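Local structure of oligogalacturonate lyase (Yersinia enterocolitica subsp. enterocolitica, 3PE7) at residues 118-123 against 128-133; 322-327 against 333-338. The protein cleaves short oligogalacturonates, the breakdown products of pectin, by beta-elimination in the cytoplasm, probably with the help of a manganese ion bound in a seven-bladed beta-propeller. One frame throughout, in Å; residues are numbered along the deposited sequence.

Interaction 1: 118-123 against 128-133; sequences YQVPAE and GTWVAN
Tyr118 and Trp130 meet across two backbones that stay well apart: their CA atoms, the closest CA pair between 118-123 and 128-133, lie 11.1 Å from each other, so side chains alone bridge the gap. Residues 118-119 end the outermost strand 114-119 of one four-stranded sheet, and 120-123 leave it as loop. The chain turns a corner at Gly128, and the part of strand 124-132 that follows lies at the edge of the next sheet.

The CB of Tyr118 and that of Trp130 both point toward the opposing segment, and the two side chains cross at about a right angle. An offset edge-to-face pair results, the edge of the phenol directed at the six-membered ring of the indole, with centroids 5.7 Å apart and planes inclined by 61°. The closest atoms are Tyr118 CE1 and Trp130 CH2, at 3.9 Å. The indole reaches out with CG anti to the carbonyl carbon of its own residue (chi1 -67°), which carries its benzo end across to the tyrosine. There Val120 joins in, its CG2 branch resting 4.1 Å from Trp130 CZ2. Met171 and Val173 of strand 168-174 also touch the tryptophan, while the hydroxyl of Tyr118 is hydrogen-bonded to Glu143 of strand 138-145.

All three touching side chains are buried, and what joins them is aromatic and apolar contact over a small area, 91 Å² in all. The contact is thus a small apolar one between the end of one sheet and the first strand of the next, consistent with the packing of successive propeller blades, with the polar end of Tyr118 satisfied by the carboxylate of Glu143 in the following blade.

Interaction 2: 322-327 against 333-338; sequences LYVFNM and HRVARH
Leu322 pairs with Ala336, and Leu322 N donates a nearly straight bond of 2.8 Å to Ala336 O. In turn, Leu322 O accepts from Val335 N at 3.0 Å. Its CG and CD1 lie against His338 CB, with CG at the edge of the imidazole.

Leu322 thus faces both Val335 and Ala336, a beta bulge on the second strand, and the register has shifted by one where Tyr323 pairs with Arg334. The latter two form a non-hydrogen-bonded pair, and their side chains run alongside one another, Tyr323 CE1 lying 4.0 Å from Arg334 CG. A bend at chi3 (80°) turns the guanidinium so that one water, in the plane of both flat groups, donates to Tyr323 OH and accepts from Arg334 NH1; Asp319 is a further partner of the hydroxyl.

Val324 exchanges two backbone bonds with His333, each 2.8 Å between N and O. Its CG2 meets Val335 CG1 at 3.9 Å, and its carbonyl oxygen sits at the imidazole edge, 3.5 Å from His333 CD2. Farther on, Asn326 brings CB near that ring, its amide held by Val386 O and by backbone N-H groups of Lys328 and Asn329.

This is an antiparallel beta hairpin with a bulge, forming the outer two strands of a four-stranded propeller blade.

Interactions 1 and 2 lie on opposite sides of the chain's centre, 34 Å apart between centres and about 19 Å between nearest atoms, and do not touch. They represent two levels of the same fold: 118-123 with 128-133 joins one blade to the next through side chains, whereas 322-327 with 333-338 pairs strands inside a single blade by backbone bonds. Interaction 1 is away from the known metal sites. Interaction 2 comes closer to the manganese site: the His338 side chain is about 11 Å from the ion and about 8 Å from the side chain of its ligand His287, and the Leu322 side chain is about 8 Å from that of His355, another ligand.

Interaction 1: 118-123 against 128-133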
ATOM      1  N   TYR A 118      -2.730   6.854  19.608  1.00 17.40           N
ATOM      2  CA  TYR A 118      -3.136   5.574  20.187  1.00 16.64           C
ATOM      3  C   TYR A 118      -1.899   4.720  20.382  1.00 16.89           C
ATOM      4  O   TYR A 118      -1.001   4.742  19.533  1.00 15.76           O
ATOM      5  CB  TYR A 118      -4.146   4.838  19.279  1.00 16.78           C
ATOM      6  CG  TYR A 118      -4.472   3.409  19.686  1.00 16.30           C
ATOM      7  CD1 TYR A 118      -3.906   2.321  19.010  1.00 15.77           C
ATOM      8  CD2 TYR A 118      -5.364   3.140  20.736  1.00 17.53           C
ATOM      9  CE1 TYR A 118      -4.203   1.009  19.362  1.00 17.53           C
ATOM     10  CE2 TYR A 118      -5.680   1.813  21.101  1.00 17.26           C
ATOM     11  CZ  TYR A 118      -5.080   0.750  20.413  1.00 20.58           C
ATOM     12  OH  TYR A 118      -5.381  -0.559  20.760  1.00 18.30           O
ATOM     13  N   GLN A 119      -1.858   3.985  21.497  1.00 16.51           N
ATOM     14  CA  GLN A 119      -0.796   3.015  21.738  1.00 16.90           C
ATOM     15  C   GLN A 119      -1.372   1.606  21.841  1.00 16.76           C
ATOM     16  O   GLN A 119      -2.289   1.348  22.636  1.00 16.27           O
ATOM     17  CB  GLN A 119      -0.017   3.358  23.010  1.00 17.64           C
ATOM     18  CG  GLN A 119       1.095   2.371  23.321  1.00 19.69           C
ATOM     19  CD  GLN A 119       1.955   2.812  24.477  1.00 24.15           C
ATOM     20  OE1 GLN A 119       1.706   2.439  25.617  1.00 26.47           O
ATOM     21  NE2 GLN A 119       2.962   3.623  24.194  1.00 25.33           N
ATOM     22  N   VAL A 120      -0.834   0.684  21.044  1.00 16.47           N
ATOM     23  CA  VAL A 120      -1.225  -0.708  21.151  1.00 16.31           C
ATOM     24  C   VAL A 120      -0.864  -1.151  22.576  1.00 17.10           C
ATOM     25  O   VAL A 120       0.274  -0.943  23.008  1.00 17.62           O
ATOM     26  CB  VAL A 120      -0.506  -1.587  20.108  1.00 16.03           C
ATOM     27  CG1 VAL A 120      -0.909  -3.056  20.260  1.00 14.87           C
ATOM     28  CG2 VAL A 120      -0.814  -1.077  18.666  1.00 15.56           C
ATOM     29  N   PRO A 121      -1.841  -1.705  23.314  1.00 17.70           N
ATOM     30  CA  PRO A 121      -1.556  -2.048  24.722  1.00 18.34           C
ATOM     31  C   PRO A 121      -0.576  -3.222  24.869  1.00 18.94           C
ATOM     32  O   PRO A 121      -0.352  -3.965  23.912  1.00 18.34           O
ATOM     33  CB  PRO A 121      -2.944  -2.339  25.325  1.00 18.32           C
ATOM     34  CG  PRO A 121      -3.856  -2.581  24.173  1.00 18.71           C
ATOM     35  CD  PRO A 121      -3.251  -1.942  22.941  1.00 17.40           C
ATOM     36  N   ALA A 122      -0.005  -3.356  26.071  1.00 19.91           N
ATOM     37  CA  ALA A 122       1.091  -4.293  26.390  1.00 20.39           C
ATOM     38  C   ALA A 122       0.943  -5.737  25.934  1.00 20.67           C
ATOM     39  O   ALA A 122       1.924  -6.354  25.500  1.00 21.16           O
ATOM     40  CB  ALA A 122       1.352  -4.285  27.918  1.00 20.78           C
ATOM     41  N   GLU A 123      -0.265  -6.275  26.068  1.00 20.86           N
ATOM     42  CA  GLU A 123      -0.522  -7.700  25.841  1.00 20.66           C
ATOM     43  C   GLU A 123      -0.756  -8.040  24.373  1.00 19.10           C
ATOM     44  O   GLU A 123      -1.082  -9.178  24.044  1.00 17.98           O
ATOM     45  CB  GLU A 123      -1.757  -8.133  26.636  1.00 22.12           C
ATOM     46  CG  GLU A 123      -1.543  -8.273  28.145  1.00 26.38           C
ATOM     47  CD  GLU A 123      -2.703  -9.002  28.831  1.00 32.27           C
ATOM     48  OE1 GLU A 123      -3.308  -8.422  29.761  1.00 33.86           O
ATOM     49  OE2 GLU A 123      -3.004 -10.161  28.443  1.00 34.44           O
ATOM     50  N   GLY A 128       0.555  -5.271  10.614  1.00 15.39           N
ATOM     51  CA  GLY A 128       0.222  -4.602   9.349  1.00 14.99           C
ATOM     52  C   GLY A 128      -0.039  -3.108   9.472  1.00 14.98           C
ATOM     53  O   GLY A 128       0.455  -2.434  10.393  1.00 15.47           O
ATOM     54  N   THR A 129      -0.833  -2.591   8.534  1.00 13.90           N
ATOM     55  CA  THR A 129      -0.980  -1.156   8.329  1.00 13.12           C
ATOM     56  C   THR A 129      -2.323  -0.656   8.883  1.00 12.36           C
ATOM     57  O   THR A 129      -3.342  -1.282   8.659  1.00 12.87           O
ATOM     58  CB  THR A 129      -0.872  -0.827   6.821  1.00 13.36           C
ATOM     59  OG1 THR A 129       0.395  -1.311   6.325  1.00 13.21           O
ATOM     60  CG2 THR A 129      -0.940   0.669   6.580  1.00 13.20           C
ATOM     61  N   TRP A 130      -2.292   0.457   9.605  1.00 12.88           N
ATOM     62  CA  TRP A 130      -3.532   1.111  10.065  1.00 12.50           C
ATOM     63  C   TRP A 130      -4.076   1.962   8.921  1.00 12.58           C
ATOM     64  O   TRP A 130      -3.310   2.710   8.285  1.00 12.84           O
ATOM     65  CB  TRP A 130      -3.242   1.983  11.286  1.00 13.55           C
ATOM     66  CG  TRP A 130      -2.854   1.177  12.466  1.00 14.61           C
ATOM     67  CD1 TRP A 130      -1.611   0.694  12.755  1.00 19.22           C
ATOM     68  CD2 TRP A 130      -3.719   0.722  13.516  1.00 16.60           C
ATOM     69  NE1 TRP A 130      -1.644  -0.033  13.933  1.00 20.67           N
ATOM     70  CE2 TRP A 130      -2.928  -0.030  14.418  1.00 18.38           C
ATOM     71  CE3 TRP A 130      -5.088   0.869  13.778  1.00 15.88           C
ATOM     72  CZ2 TRP A 130      -3.461  -0.619  15.578  1.00 18.06           C
ATOM     73  CZ3 TRP A 130      -5.620   0.275  14.930  1.00 16.38           C
ATOM     74  CH2 TRP A 130      -4.806  -0.455  15.815  1.00 16.91           C
ATOM     75  N   VAL A 131      -5.384   1.868   8.656  1.00 12.13           N
ATOM     76  CA  VAL A 131      -5.972   2.563   7.491  1.00 12.42           C
ATOM     77  C   VAL A 131      -7.120   3.451   7.955  1.00 12.17           C
ATOM     78  O   VAL A 131      -7.970   3.008   8.719  1.00 12.17           O
ATOM     79  CB  VAL A 131      -6.485   1.543   6.429  1.00 12.67           C
ATOM     80  CG1 VAL A 131      -7.345   2.232   5.343  1.00 13.25           C
ATOM     81  CG2 VAL A 131      -5.307   0.818   5.800  1.00 13.11           C
ATOM     82  N   ALA A 132      -7.132   4.699   7.489  1.00 12.13           N
ATOM     83  CA  ALA A 132      -8.160   5.649   7.925  1.00 12.25           C
ATOM     84  C   ALA A 132      -9.421   5.559   7.086  1.00 11.90           C
ATOM     85  O   ALA A 132      -9.408   5.079   5.953  1.00 11.34           O
ATOM     86  CB  ALA A 132      -7.615   7.074   7.903  1.00 11.67           C
ATOM     87  N   ASN A 133     -10.523   6.029   7.666  1.00 11.91           N
ATOM     88  CA  ASN A 133     -11.722   6.312   6.888  1.00 11.39           C
ATOM     89  C   ASN A 133     -11.528   7.578   6.033  1.00 11.60           C
ATOM     90  O   ASN A 133     -10.555   8.312   6.204  1.00 11.02           O
ATOM     91  CB  ASN A 133     -12.934   6.430   7.832  1.00 11.86           C
ATOM     92  CG  ASN A 133     -12.850   7.637   8.769  1.00 11.01           C
ATOM     93  OD1 ASN A 133     -11.781   8.162   9.041  1.00 10.35           O
ATOM     94  ND2 ASN A 133     -14.004   8.086   9.251  1.00 11.48           N
TER

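Interaction 2: 322-327 against 333-338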
ATOM      1  N   LEU A 322       6.216  -2.172 -16.082  1.00  8.81           N
ATOM      2  CA  LEU A 322       4.991  -1.619 -15.497  1.00  8.78           C
ATOM      3  C   LEU A 322       3.909  -1.596 -16.569  1.00  9.30           C
ATOM      4  O   LEU A 322       4.162  -1.146 -17.694  1.00  9.70           O
ATOM      5  CB  LEU A 322       5.235  -0.201 -14.971  1.00  9.99           C
ATOM      6  CG  LEU A 322       6.200  -0.147 -13.774  1.00  8.68           C
ATOM      7  CD1 LEU A 322       6.954   1.166 -13.716  1.00  8.76           C
ATOM      8  CD2 LEU A 322       5.491  -0.409 -12.439  1.00 10.02           C
ATOM      9  N   TYR A 323       2.701  -2.037 -16.199  1.00  8.47           N
ATOM     10  CA  TYR A 323       1.586  -2.106 -17.138  1.00  9.10           C
ATOM     11  C   TYR A 323       0.469  -1.190 -16.710  1.00  9.59           C
ATOM     12  O   TYR A 323       0.158  -1.110 -15.528  1.00  8.88           O
ATOM     13  CB  TYR A 323       1.018  -3.525 -17.206  1.00  9.04           C
ATOM     14  CG  TYR A 323       2.013  -4.540 -17.686  1.00  9.52           C
ATOM     15  CD1 TYR A 323       2.242  -4.721 -19.056  1.00 10.22           C
ATOM     16  CD2 TYR A 323       2.743  -5.294 -16.775  1.00 10.69           C
ATOM     17  CE1 TYR A 323       3.187  -5.654 -19.514  1.00 12.58           C
ATOM     18  CE2 TYR A 323       3.677  -6.254 -17.213  1.00 11.82           C
ATOM     19  CZ  TYR A 323       3.894  -6.412 -18.585  1.00 13.06           C
ATOM     20  OH  TYR A 323       4.824  -7.330 -19.008  1.00 14.94           O
ATOM     21  N   VAL A 324      -0.158  -0.519 -17.683  1.00  9.48           N
ATOM     22  CA  VAL A 324      -1.355   0.268 -17.377  1.00 10.06           C
ATOM     23  C   VAL A 324      -2.515  -0.356 -18.121  1.00 10.01           C
ATOM     24  O   VAL A 324      -2.397  -0.691 -19.315  1.00 10.63           O
ATOM     25  CB  VAL A 324      -1.209   1.775 -17.726  1.00  9.35           C
ATOM     26  CG1 VAL A 324      -2.583   2.482 -17.731  1.00  9.63           C
ATOM     27  CG2 VAL A 324      -0.281   2.450 -16.744  1.00 11.13           C
ATOM     28  N   PHE A 325      -3.622  -0.518 -17.407  1.00 11.10           N
ATOM     29  CA  PHE A 325      -4.831  -1.129 -17.953  1.00 11.51           C
ATOM     30  C   PHE A 325      -5.879  -0.053 -18.102  1.00 12.30           C
ATOM     31  O   PHE A 325      -6.258   0.585 -17.119  1.00 12.25           O
ATOM     32  CB  PHE A 325      -5.334  -2.251 -17.032  1.00 11.46           C
ATOM     33  CG  PHE A 325      -4.278  -3.257 -16.690  1.00 10.19           C
ATOM     34  CD1 PHE A 325      -4.040  -4.348 -17.522  1.00 10.81           C
ATOM     35  CD2 PHE A 325      -3.492  -3.096 -15.560  1.00  8.16           C
ATOM     36  CE1 PHE A 325      -3.044  -5.271 -17.215  1.00 12.01           C
ATOM     37  CE2 PHE A 325      -2.492  -4.007 -15.243  1.00  8.30           C
ATOM     38  CZ  PHE A 325      -2.259  -5.094 -16.064  1.00 10.91           C
ATOM     39  N   ASN A 326      -6.306   0.196 -19.346  1.00 12.48           N
ATOM     40  CA  ASN A 326      -7.377   1.154 -19.602  1.00 14.05           C
ATOM     41  C   ASN A 326      -8.700   0.413 -19.536  1.00 14.43           C
ATOM     42  O   ASN A 326      -9.027  -0.412 -20.398  1.00 14.60           O
ATOM     43  CB  ASN A 326      -7.164   1.855 -20.957  1.00 14.10           C
ATOM     44  CG  ASN A 326      -8.206   2.931 -21.239  1.00 15.90           C
ATOM     45  OD1 ASN A 326      -9.374   2.810 -20.858  1.00 16.74           O
ATOM     46  ND2 ASN A 326      -7.787   3.981 -21.944  1.00 16.31           N
ATOM     47  N   MET A 327      -9.446   0.685 -18.466  1.00 15.40           N
ATOM     48  CA  MET A 327     -10.627  -0.098 -18.158  1.00 16.30           C
ATOM     49  C   MET A 327     -11.847   0.356 -18.957  1.00 18.10           C
ATOM     50  O   MET A 327     -12.877  -0.293 -18.928  1.00 18.70           O
ATOM     51  CB  MET A 327     -10.916  -0.078 -16.650  1.00 16.47           C
ATOM     52  CG  MET A 327      -9.708  -0.414 -15.748  1.00 15.90           C
ATOM     53  SD  MET A 327      -8.903  -2.008 -16.063  1.00 16.69           S
ATOM     54  CE  MET A 327     -10.244  -3.133 -15.619  1.00 18.63           C
ATOM     55  N   HIS A 333      -1.222  -1.650 -21.677  1.00 14.10           N
ATOM     56  CA  HIS A 333      -0.118  -0.797 -22.130  1.00 14.24           C
ATOM     57  C   HIS A 333       1.136  -1.050 -21.324  1.00 13.63           C
ATOM     58  O   HIS A 333       1.139  -0.911 -20.103  1.00 13.77           O
ATOM     59  CB  HIS A 333      -0.528   0.676 -22.024  1.00 14.67           C
ATOM     60  CG  HIS A 333      -1.789   0.976 -22.764  1.00 14.52           C
ATOM     61  ND1 HIS A 333      -1.795   1.390 -24.079  1.00 15.75           N
ATOM     62  CD2 HIS A 333      -3.085   0.843 -22.400  1.00 14.13           C
ATOM     63  CE1 HIS A 333      -3.045   1.526 -24.484  1.00 15.14           C
ATOM     64  NE2 HIS A 333      -3.848   1.188 -23.489  1.00 14.81           N
ATOM     65  N   ARG A 334       2.199  -1.453 -22.015  1.00 14.34           N
ATOM     66  CA  ARG A 334       3.489  -1.623 -21.378  1.00 14.61           C
ATOM     67  C   ARG A 334       4.148  -0.241 -21.383  1.00 14.62           C
ATOM     68  O   ARG A 334       4.656   0.209 -22.413  1.00 15.12           O
ATOM     69  CB  ARG A 334       4.292  -2.662 -22.154  1.00 16.18           C
ATOM     70  CG  ARG A 334       5.554  -3.097 -21.492  1.00 17.88           C
ATOM     71  CD  ARG A 334       6.070  -4.356 -22.158  1.00 21.62           C
ATOM     72  NE  ARG A 334       6.771  -4.067 -23.403  1.00 26.16           N
ATOM     73  CZ  ARG A 334       7.366  -5.000 -24.152  1.00 30.03           C
ATOM     74  NH1 ARG A 334       7.344  -6.287 -23.785  1.00 27.71           N
ATOM     75  NH2 ARG A 334       7.992  -4.648 -25.271  1.00 31.60           N
ATOM     76  N   VAL A 335       4.118   0.452 -20.245  1.00 13.01           N
ATOM     77  CA  VAL A 335       4.407   1.883 -20.260  1.00 13.02           C
ATOM     78  C   VAL A 335       5.867   2.248 -19.978  1.00 12.29           C
ATOM     79  O   VAL A 335       6.396   3.237 -20.507  1.00 10.95           O
ATOM     80  CB  VAL A 335       3.421   2.678 -19.359  1.00 13.85           C
ATOM     81  CG1 VAL A 335       1.986   2.531 -19.893  1.00 13.58           C
ATOM     82  CG2 VAL A 335       3.492   2.222 -17.925  1.00 14.31           C
ATOM     83  N   ALA A 336       6.515   1.431 -19.157  1.00 11.21           N
ATOM     84  CA  ALA A 336       7.913   1.659 -18.779  1.00 11.02           C
ATOM     85  C   ALA A 336       8.437   0.454 -18.021  1.00 10.46           C
ATOM     86  O   ALA A 336       7.678  -0.429 -17.649  1.00 11.43           O
ATOM     87  CB  ALA A 336       8.044   2.911 -17.932  1.00 10.90           C
ATOM     88  N   ARG A 337       9.747   0.428 -17.817  1.00 10.31           N
ATOM     89  CA  ARG A 337      10.385  -0.606 -17.021  1.00 10.02           C
ATOM     90  C   ARG A 337      10.487  -0.127 -15.585  1.00  9.98           C
ATOM     91  O   ARG A 337      10.887   1.012 -15.333  1.00 10.50           O
ATOM     92  CB  ARG A 337      11.806  -0.858 -17.541  1.00  9.95           C
ATOM     93  CG  ARG A 337      11.882  -1.238 -19.032  1.00 10.38           C
ATOM     94  CD  ARG A 337      13.356  -1.267 -19.514  1.00 11.58           C
ATOM     95  NE  ARG A 337      14.089  -2.387 -18.906  1.00 12.32           N
ATOM     96  CZ  ARG A 337      14.129  -3.621 -19.393  1.00 14.03           C
ATOM     97  NH1 ARG A 337      13.521  -3.917 -20.549  1.00 13.12           N
ATOM     98  NH2 ARG A 337      14.782  -4.561 -18.735  1.00 15.10           N
ATOM     99  N   HIS A 338      10.143  -0.991 -14.632  1.00  9.67           N
ATOM    100  CA  HIS A 338      10.566  -0.727 -13.251  1.00  9.12           C
ATOM    101  C   HIS A 338      12.001  -1.234 -13.001  1.00  9.58           C
ATOM    102  O   HIS A 338      12.780  -0.587 -12.275  1.00  9.02           O
ATOM    103  CB  HIS A 338       9.548  -1.273 -12.219  1.00  9.35           C
ATOM    104  CG  HIS A 338       9.428  -2.767 -12.187  1.00  8.50           C
ATOM    105  ND1 HIS A 338       8.290  -3.436 -12.577  1.00 10.80           N
ATOM    106  CD2 HIS A 338      10.292  -3.717 -11.761  1.00  6.35           C
ATOM    107  CE1 HIS A 338       8.473  -4.740 -12.435  1.00  6.86           C
ATOM    108  NE2 HIS A 338       9.684  -4.933 -11.934  1.00 11.02           N
TER
HETATM  109  O   HOH W   1       6.056  -7.554 -21.664  1.00 29.92           O